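Local coordinates for Lmo0812 protein (Listeria monocytogenes serovar 1/2a, PDB 4YF1) that probably removes the 3'-pyrophosphate from guanosine-3',5'-bis(diphosphate), as an all-helical member of the HD-domain family, at residues T126-A131 against W140-R145. Numbering follows the deposited sequence.
Sequences TSVKYA and WSYFKR
Tyr142 reaches from the short helix 139-142 to the flank of helix 111-132, where its ring spans two residues one turn apart, Val128 and Ala131. With CG anti to the backbone N (chi1 -179°), the side chain carries the phenol across the gap to helix 111-132. The CE1 and CE2 positions of the ring meet different partners: CE1 of Tyr142 lies 3.8 Å from CB of Ala131, whereas CE2 of Tyr142 is 3.9 Å from CG1 of Val128. CG2 of Val128 touches CE2 of Tyr142 more loosely, at 4.1 Å, and both methyl-bearing residues approach the ring at a slant. The hydroxyl oxygen is merely in van der Waals contact, OH of Tyr142 lying 3.8 Å from CB of Ala131; no hydrogen bond joins the two segments. Phe143 adopts a different chi1, CG anti to the carbonyl carbon (-63°), which swings its ring round beside that of its neighbour. The tyrosine presents an edge to the phenylalanine: CD2 of Tyr142 sits 3.6 Å above the Phe143 ring plane, over its centre, while CE1 of Phe143 lies at the edge of the Tyr142 ring and in its plane. Here helix 111-132 packs against the end of a short helix and the loop residue after it, at the surface of an all-helical HD-type domain, closing the short excursion that follows helix 111-132 and leads on to helix 147-160. CG1 of Val128 points at the junction of the aromatic pair and also lies 3.8 Å from CZ of Phe143. The valine and phenylalanine side chains run roughly at right angles, and it is the far end of the phenyl ring that comes close. Val128 also touches Ile184, bringing the C-terminal helix 172-184 against the same residue that receives both aromatic rings.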
# COMPACT_ATOMS: atom_id res chain seq x y z
N THR A 126 3.00 -15.55 -12.55
CA THR A 126 1.59 -15.73 -12.88
C THR A 126 1.32 -15.02 -14.23
O THR A 126 0.66 -15.60 -15.11
CB THR A 126 0.70 -15.20 -11.78
OG1 THR A 126 0.92 -16.00 -10.60
CG2 THR A 126 -0.77 -15.27 -12.17
N SER A 127 1.84 -13.81 -14.40
CA SER A 127 1.64 -13.08 -15.66
C SER A 127 2.39 -13.73 -16.82
O SER A 127 1.91 -13.70 -17.96
CB SER A 127 2.06 -11.61 -15.51
OG SER A 127 1.27 -11.01 -14.49
N VAL A 128 3.56 -14.31 -16.53
CA VAL A 128 4.32 -15.02 -17.54
C VAL A 128 3.54 -16.25 -18.03
O VAL A 128 3.37 -16.42 -19.23
CB VAL A 128 5.73 -15.45 -17.05
CG1 VAL A 128 6.41 -16.33 -18.08
CG2 VAL A 128 6.59 -14.23 -16.73
N LYS A 129 3.05 -17.08 -17.10
CA LYS A 129 2.28 -18.29 -17.48
C LYS A 129 1.08 -17.93 -18.38
O LYS A 129 0.79 -18.63 -19.37
CB LYS A 129 1.78 -19.05 -16.24
CG LYS A 129 0.88 -20.25 -16.55
CD LYS A 129 0.28 -20.82 -15.28
CE LYS A 129 -0.76 -21.89 -15.57
NZ LYS A 129 -0.17 -23.08 -16.24
N TYR A 130 0.40 -16.85 -18.00
CA TYR A 130 -0.74 -16.33 -18.74
C TYR A 130 -0.32 -15.97 -20.18
O TYR A 130 -1.02 -16.33 -21.15
CB TYR A 130 -1.30 -15.10 -18.01
CG TYR A 130 -2.56 -14.53 -18.59
CD1 TYR A 130 -2.52 -13.61 -19.64
CD2 TYR A 130 -3.82 -14.89 -18.08
CE1 TYR A 130 -3.67 -13.07 -20.17
CE2 TYR A 130 -4.98 -14.36 -18.61
CZ TYR A 130 -4.90 -13.46 -19.66
OH TYR A 130 -6.05 -12.92 -20.19
N ALA A 131 0.82 -15.29 -20.31
CA ALA A 131 1.32 -14.90 -21.64
C ALA A 131 1.69 -16.12 -22.49
O ALA A 131 1.34 -16.19 -23.67
CB ALA A 131 2.50 -13.96 -21.52
N TRP A 140 11.26 -20.20 -25.33
CA TRP A 140 12.65 -20.01 -25.75
C TRP A 140 12.88 -18.63 -26.35
O TRP A 140 14.05 -18.24 -26.58
CB TRP A 140 13.08 -21.07 -26.78
CG TRP A 140 12.83 -22.44 -26.34
CD1 TRP A 140 11.78 -23.24 -26.70
CD2 TRP A 140 13.61 -23.20 -25.42
NE1 TRP A 140 11.87 -24.45 -26.07
CE2 TRP A 140 12.98 -24.46 -25.27
CE3 TRP A 140 14.80 -22.94 -24.72
CZ2 TRP A 140 13.49 -25.46 -24.43
CZ3 TRP A 140 15.30 -23.94 -23.88
CH2 TRP A 140 14.65 -25.18 -23.75
N SER A 141 11.80 -17.91 -26.63
CA SER A 141 11.88 -16.59 -27.27
C SER A 141 11.24 -15.50 -26.43
O SER A 141 11.40 -14.32 -26.72
CB SER A 141 11.14 -16.60 -28.62
OG SER A 141 11.62 -17.61 -29.52
N TYR A 142 10.55 -15.88 -25.36
CA TYR A 142 9.80 -14.92 -24.58
C TYR A 142 10.58 -13.90 -23.75
O TYR A 142 10.22 -12.72 -23.74
CB TYR A 142 8.86 -15.67 -23.65
CG TYR A 142 8.01 -14.77 -22.80
CD1 TYR A 142 6.88 -14.13 -23.33
CD2 TYR A 142 8.32 -14.55 -21.46
CE1 TYR A 142 6.10 -13.30 -22.55
CE2 TYR A 142 7.55 -13.71 -20.67
CZ TYR A 142 6.44 -13.10 -21.21
OH TYR A 142 5.68 -12.28 -20.40
N PHE A 143 11.63 -14.34 -23.06
CA PHE A 143 12.34 -13.44 -22.11
C PHE A 143 13.42 -12.55 -22.72
O PHE A 143 14.36 -13.05 -23.36
CB PHE A 143 12.98 -14.27 -21.01
CG PHE A 143 11.99 -15.03 -20.17
CD1 PHE A 143 11.30 -14.38 -19.16
CD2 PHE A 143 11.80 -16.39 -20.35
CE1 PHE A 143 10.41 -15.07 -18.36
CE2 PHE A 143 10.89 -17.09 -19.56
CZ PHE A 143 10.20 -16.42 -18.56
N LYS A 144 13.33 -11.25 -22.46
CA LYS A 144 14.34 -10.32 -22.96
C LYS A 144 15.73 -10.65 -22.41
O LYS A 144 16.73 -10.45 -23.11
CB LYS A 144 13.97 -8.84 -22.68
CG LYS A 144 14.94 -7.82 -23.29
CD LYS A 144 15.08 -8.00 -24.82
CE LYS A 144 16.09 -7.06 -25.45
NZ LYS A 144 15.77 -5.62 -25.22
N ARG A 145 15.81 -11.13 -21.16
CA ARG A 145 17.11 -11.51 -20.59
C ARG A 145 17.50 -12.95 -21.00
O ARG A 145 18.52 -13.47 -20.56
CB ARG A 145 17.07 -11.41 -19.05
CG ARG A 145 18.31 -10.79 -18.46
CD ARG A 145 18.47 -9.35 -18.92
NE ARG A 145 17.20 -8.63 -18.83
CZ ARG A 145 16.80 -7.65 -19.64
NH1 ARG A 145 17.52 -7.29 -20.73
NH2 ARG A 145 15.60 -7.09 -19.44